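Local atomic coordinates of GTPase subunit of restriction endonuclease (Thermococcus gammatolerans, PDB entry 6P0F), a protein that probably recognises and binds DNA through its YTH-like N-terminal domain, as the GTPase subunit of an McrBC-type restriction endonuclease. Residues T59-K63 against I154-V158; R78-V84 against D150-I154. The contacts are given in a common frame with arbitrary orientation. Residue numbers count along the deposited sequence, not the author numbering.

Contact 1 (T59-K63 against I154-V158)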
loop_
_atom_site.group_PDB
_atom_site.type_symbol
_atom_site.label_atom_id
_atom_site.label_comp_id
_atom_site.label_asym_id
_atom_site.label_seq_id
_atom_site.Cartn_x
_atom_site.Cartn_y
_atom_site.Cartn_z
ATOM N N THR A 59 5.210 11.613 1.790
ATOM C CA THR A 59 4.737 12.003 0.468
ATOM C C THR A 59 5.134 10.995 -0.601
ATOM O O THR A 59 6.132 10.286 -0.468
ATOM C CB THR A 59 5.303 13.371 0.052
ATOM O OG1 THR A 59 6.732 13.277 -0.032
ATOM C CG2 THR A 59 4.926 14.435 1.067
ATOM N N ILE A 60 4.335 10.952 -1.670
ATOM C CA ILE A 60 4.692 10.282 -2.922
ATOM C C ILE A 60 4.578 11.315 -4.046
ATOM O O ILE A 60 3.543 11.969 -4.173
ATOM C CB ILE A 60 3.799 9.063 -3.223
ATOM C CG1 ILE A 60 4.021 7.980 -2.160
ATOM C CG2 ILE A 60 4.084 8.576 -4.660
ATOM C CD1 ILE A 60 2.983 6.881 -2.220
ATOM N N TYR A 61 5.629 11.455 -4.833
ATOM C CA TYR A 61 5.630 12.451 -5.885
ATOM C C TYR A 61 5.163 13.785 -5.337
ATOM O O TYR A 61 4.469 14.542 -5.995
ATOM C CB TYR A 61 4.860 12.002 -7.120
ATOM C CG TYR A 61 5.788 11.353 -8.113
ATOM C CD1 TYR A 61 6.392 10.139 -7.823
ATOM C CD2 TYR A 61 6.099 11.966 -9.314
ATOM C CE1 TYR A 61 7.255 9.537 -8.709
ATOM C CE2 TYR A 61 6.967 11.373 -10.211
ATOM C CZ TYR A 61 7.542 10.159 -9.903
ATOM O OH TYR A 61 8.403 9.557 -10.785
ATOM N N GLU A 62 5.523 14.001 -4.078
ATOM C CA GLU A 62 5.298 15.265 -3.377
ATOM C C GLU A 62 3.844 15.451 -2.961
ATOM O O GLU A 62 3.467 16.549 -2.525
ATOM C CB GLU A 62 5.676 16.532 -4.169
ATOM C CG GLU A 62 6.410 17.418 -3.309
ATOM C CD GLU A 62 7.768 16.770 -2.941
ATOM O OE1 GLU A 62 8.364 16.183 -3.871
ATOM O OE2 GLU A 62 8.121 16.781 -1.726
ATOM N N LYS A 63 3.009 14.433 -3.106
ATOM C CA LYS A 63 1.624 14.481 -2.658
ATOM C C LYS A 63 1.587 13.814 -1.287
ATOM O O LYS A 63 2.197 12.763 -1.095
ATOM C CB LYS A 63 0.718 13.793 -3.672
ATOM C CG LYS A 63 0.787 14.481 -5.055
ATOM C CD LYS A 63 0.143 15.864 -4.973
ATOM C CE LYS A 63 -0.078 16.488 -6.340
ATOM N NZ LYS A 63 -0.910 17.722 -6.229
ATOM N N ILE A 154 8.360 2.243 -7.742
ATOM C CA ILE A 154 8.471 2.038 -6.297
ATOM C C ILE A 154 7.338 2.748 -5.573
ATOM O O ILE A 154 6.695 2.177 -4.679
ATOM C CB ILE A 154 9.854 2.482 -5.796
ATOM C CG1 ILE A 154 10.894 1.441 -6.223
ATOM C CG2 ILE A 154 9.850 2.597 -4.294
ATOM C CD1 ILE A 154 12.300 1.867 -5.955
ATOM N N ALA A 155 7.050 3.993 -5.964
ATOM C CA ALA A 155 5.926 4.756 -5.447
ATOM C C ALA A 155 5.508 5.752 -6.513
ATOM O O ALA A 155 6.319 6.592 -6.919
ATOM C CB ALA A 155 6.289 5.482 -4.157
ATOM N N GLY A 156 4.266 5.656 -6.960
ATOM C CA GLY A 156 3.752 6.536 -7.995
ATOM C C GLY A 156 2.454 7.207 -7.593
ATOM O O GLY A 156 1.686 6.694 -6.775
ATOM N N TYR A 157 2.227 8.379 -8.177
ATOM C CA TYR A 157 0.997 9.137 -8.011
ATOM C C TYR A 157 0.247 9.110 -9.332
ATOM O O TYR A 157 0.838 9.398 -10.388
ATOM C CB TYR A 157 1.295 10.581 -7.599
ATOM C CG TYR A 157 0.097 11.505 -7.677
ATOM C CD1 TYR A 157 -0.950 11.399 -6.766
ATOM C CD2 TYR A 157 0.009 12.490 -8.650
ATOM C CE1 TYR A 157 -2.043 12.236 -6.821
ATOM C CE2 TYR A 157 -1.084 13.345 -8.707
ATOM C CZ TYR A 157 -2.103 13.211 -7.796
ATOM O OH TYR A 157 -3.197 14.043 -7.837
ATOM N N VAL A 158 -1.025 8.728 -9.299
ATOM C CA VAL A 158 -1.819 8.635 -10.519
ATOM C C VAL A 158 -2.528 9.978 -10.704
ATOM O O VAL A 158 -3.406 10.356 -9.918
ATOM C CB VAL A 158 -2.805 7.463 -10.487
ATOM C CG1 VAL A 158 -3.571 7.362 -11.803
ATOM C CG2 VAL A 158 -2.035 6.160 -10.239
#

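Contact 2 (R78-V84 against D150-I154)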
loop_
_atom_site.group_PDB
_atom_site.type_symbol
_atom_site.label_atom_id
_atom_site.label_comp_id
_atom_site.label_asym_id
_atom_site.label_seq_id
_atom_site.Cartn_x
_atom_site.Cartn_y
_atom_site.Cartn_z
ATOM N N ARG A 78 10.722 -7.175 -9.697
ATOM C CA ARG A 78 11.317 -5.948 -10.191
ATOM C C ARG A 78 12.562 -6.299 -10.988
ATOM O O ARG A 78 13.469 -6.932 -10.449
ATOM C CB ARG A 78 11.666 -5.015 -9.042
ATOM C CG ARG A 78 12.244 -3.718 -9.538
ATOM C CD ARG A 78 12.354 -2.641 -8.448
ATOM N NE ARG A 78 11.050 -2.337 -7.852
ATOM C CZ ARG A 78 10.157 -1.512 -8.390
ATOM N NH1 ARG A 78 10.438 -0.879 -9.512
ATOM N NH2 ARG A 78 8.988 -1.313 -7.786
ATOM N N ILE A 79 12.603 -5.909 -12.257
ATOM C CA ILE A 79 13.758 -6.222 -13.107
ATOM C C ILE A 79 14.495 -5.000 -13.614
ATOM O O ILE A 79 15.546 -5.147 -14.242
ATOM C CB ILE A 79 13.384 -7.126 -14.300
ATOM C CG1 ILE A 79 12.236 -6.514 -15.096
ATOM C CG2 ILE A 79 13.122 -8.523 -13.831
ATOM C CD1 ILE A 79 12.101 -7.157 -16.467
ATOM N N SER A 80 14.042 -3.810 -13.328
ATOM C CA SER A 80 14.775 -2.626 -13.714
ATOM C C SER A 80 14.103 -1.500 -12.983
ATOM O O SER A 80 13.092 -1.703 -12.299
ATOM C CB SER A 80 14.778 -2.401 -15.230
ATOM O OG SER A 80 15.975 -1.739 -15.629
ATOM N N ARG A 81 14.661 -0.317 -13.103
ATOM C CA ARG A 81 13.977 0.831 -12.557
ATOM C C ARG A 81 12.619 0.946 -13.259
ATOM O O ARG A 81 12.538 0.982 -14.501
ATOM C CB ARG A 81 14.768 2.118 -12.734
ATOM C CG ARG A 81 14.032 3.279 -12.064
ATOM C CD ARG A 81 14.946 4.395 -11.608
ATOM N NE ARG A 81 15.944 4.741 -12.610
ATOM C CZ ARG A 81 17.151 5.214 -12.314
ATOM N NH1 ARG A 81 17.495 5.395 -11.043
ATOM N NH2 ARG A 81 18.011 5.512 -13.280
ATOM N N ASN A 82 11.571 0.917 -12.455
ATOM C CA ASN A 82 10.186 1.145 -12.866
ATOM C C ASN A 82 9.630 0.073 -13.782
ATOM O O ASN A 82 8.615 0.305 -14.469
ATOM C CB ASN A 82 10.029 2.512 -13.519
ATOM C CG ASN A 82 10.197 3.644 -12.540
ATOM O OD1 ASN A 82 9.700 3.604 -11.413
ATOM N ND2 ASN A 82 10.952 4.659 -12.957
ATOM N N LYS A 83 10.192 -1.121 -13.758
ATOM C CA LYS A 83 9.737 -2.180 -14.644
ATOM C C LYS A 83 9.628 -3.505 -13.908
ATOM O O LYS A 83 10.490 -3.864 -13.095
ATOM C CB LYS A 83 10.684 -2.333 -15.851
ATOM C CG LYS A 83 10.718 -1.109 -16.778
ATOM C CD LYS A 83 11.073 -1.539 -18.227
ATOM C CE LYS A 83 10.641 -0.451 -19.224
ATOM N NZ LYS A 83 10.387 0.849 -18.629
ATOM N N VAL A 84 8.572 -4.236 -14.228
ATOM C CA VAL A 84 8.320 -5.556 -13.686
ATOM C C VAL A 84 8.550 -6.569 -14.795
ATOM O O VAL A 84 8.440 -6.260 -15.987
ATOM C CB VAL A 84 6.883 -5.663 -13.111
ATOM C CG1 VAL A 84 5.859 -5.565 -14.255
ATOM C CG2 VAL A 84 6.659 -6.935 -12.311
ATOM N N ASP A 150 4.390 -2.851 -18.411
ATOM C CA ASP A 150 5.323 -3.302 -17.385
ATOM C C ASP A 150 5.682 -2.212 -16.378
ATOM O O ASP A 150 6.614 -2.403 -15.578
ATOM C CB ASP A 150 6.598 -3.859 -18.046
ATOM C CG ASP A 150 7.304 -2.856 -18.932
ATOM O OD1 ASP A 150 6.803 -1.730 -19.147
ATOM O OD2 ASP A 150 8.384 -3.210 -19.465
ATOM N N TYR A 151 4.965 -1.086 -16.387
ATOM C CA TYR A 151 5.204 -0.017 -15.429
ATOM C C TYR A 151 5.065 -0.520 -13.991
ATOM O O TYR A 151 4.062 -1.134 -13.618
ATOM C CB TYR A 151 4.225 1.118 -15.691
ATOM C CG TYR A 151 4.335 2.303 -14.762
ATOM C CD1 TYR A 151 5.524 2.976 -14.593
ATOM C CD2 TYR A 151 3.223 2.754 -14.071
ATOM C CE1 TYR A 151 5.610 4.060 -13.741
ATOM C CE2 TYR A 151 3.282 3.842 -13.250
ATOM C CZ TYR A 151 4.467 4.484 -13.058
ATOM O OH TYR A 151 4.501 5.569 -12.206
ATOM N N PHE A 152 6.077 -0.223 -13.177
ATOM C CA PHE A 152 6.217 -0.832 -11.846
ATOM C C PHE A 152 6.997 0.143 -10.980
ATOM O O PHE A 152 8.169 -0.082 -10.640
ATOM C CB PHE A 152 6.907 -2.199 -11.966
ATOM C CG PHE A 152 6.874 -3.058 -10.719
ATOM C CD1 PHE A 152 5.733 -3.243 -10.005
ATOM C CD2 PHE A 152 8.005 -3.736 -10.301
ATOM C CE1 PHE A 152 5.720 -4.053 -8.880
ATOM C CE2 PHE A 152 7.992 -4.540 -9.182
ATOM C CZ PHE A 152 6.843 -4.690 -8.453
ATOM N N PRO A 153 6.366 1.252 -10.584
ATOM C CA PRO A 153 7.075 2.252 -9.787
ATOM C C PRO A 153 7.270 1.779 -8.361
ATOM O O PRO A 153 6.458 1.032 -7.809
ATOM C CB PRO A 153 6.161 3.479 -9.843
ATOM C CG PRO A 153 4.781 2.890 -9.940
ATOM C CD PRO A 153 4.941 1.614 -10.781
ATOM N N ILE A 154 8.360 2.243 -7.742
ATOM C CA ILE A 154 8.471 2.038 -6.297
ATOM C C ILE A 154 7.338 2.748 -5.573
ATOM O O ILE A 154 6.695 2.177 -4.679
ATOM C CB ILE A 154 9.854 2.482 -5.796
ATOM C CG1 ILE A 154 10.894 1.441 -6.223
ATOM C CG2 ILE A 154 9.850 2.597 -4.294
ATOM C CD1 ILE A 154 12.300 1.867 -5.955
HETATM O O HOH W 1 9.597 -5.577 -18.402
#

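Contact 1 (T59-K63 against I154-V158)
Apolar contacts carry most of this junction. The hairpin of strands 59-60 and 63-64 covers strand 155-158, which pairs antiparallel with strand 5-11 in the main sheet (G156 with I7, V158 with L5). I60 CG2 lies 3.8 Å from A155 CB and reaches the G156 backbone, 3.6 Å from G156 C. A155 and Y157, on either side of G156, both point toward the hairpin. Y61 CB meets Y157 CB at 3.9 Å.

K63 CG sits over the face of the Y157 ring, 3.9 Å from its centroid and 7° off the normal, a CH-pi contact. The ring of Y61 turns an edge to the backbone, with CE1 3.6 Å from A155 O.

The polar bonds lie within the hairpin. A type I' turn runs from I60 to K63, closed by I60 N to K63 O (2.9 Å) and K63 N to I60 O (2.7 Å). Y61 and E62 take the positive phi values of its corners. F6 touches I60 and K63, and R55 touches I60 and A155.

The two segments share no hydrogen bond. The hairpin therefore packs on the strand through apolar and CH-pi contacts, without extending the sheet through its backbone.

Contact 2 (R78-V84 against D150-I154)
The guanidinium of R78 is sandwiched between two hydrophobic side chains. It lies flat on the F152 ring, with centres 4.2 Å apart and planes at 9°. I154 CG1 covers its other face, 3.7 Å from R78 NH2. The same group is also a hydrogen-bond donor. R78 NH1 bonds to F152 O at 2.7 Å, and R78 NH2 makes weak bonds to F152 O (3.2 Å) and P153 O (3.4 Å). The stack and the bonds together fix the cation's position.

F152 is the central side chain. Its ring has R78 on one face and V84 on the opposite one. V84 CG2 makes a CH-pi contact, 4.1 Å from the ring centroid. V84 CB is 3.5 Å from F152 CG.

The backbones meet at a single bridge between K83 and Y151. F152 N donates to N82 O (2.9 Å), and V84 N donates to D150 O (3.0 Å). This is the pattern of an antiparallel, non-hydrogen-bonded pair. CA-H...O contacts support it, such as N82 CA to F152 O at 3.2 Å. A water joins V84 O (2.8 Å) to D150 OD2 (2.9 Å). Y151 O, in the bridged residue, accepts a hydrogen bond from N142 ND2 of helix 138-145.

Loop 150-154 runs beside N82 to V84. A type II turn spans S80 to K83, and I79 and S80 form a classic beta bulge opposite K83. Segment 78-84 is thus a small bulged beta hairpin, and the irregular loop between helix 138-145 and strand 155-158 joins it by an isolated antiparallel bridge.

In the fold
The two contacts share I154 in sequence, where loop 150-154 passes into strand 155-158. It takes part in contact 2 but makes no contact with 59-63. The contact centres are about 15 Å apart, and about 12 Å (contact 1) and 16 Å (contact 2) from the centre of the chain. A backbone hydrogen bond between I154 and G9 ties the shared residue to the main sheet. Y61 OH and Y151 OH are 5.8 Å apart, too far to bond directly. A bound MES lies about 5 Å from the Y61 side chain, and one about 3 Å from that of Y151. MES probably came from the crystallisation liquor, though it may mark a pocket; a role in DNA recognition is not established.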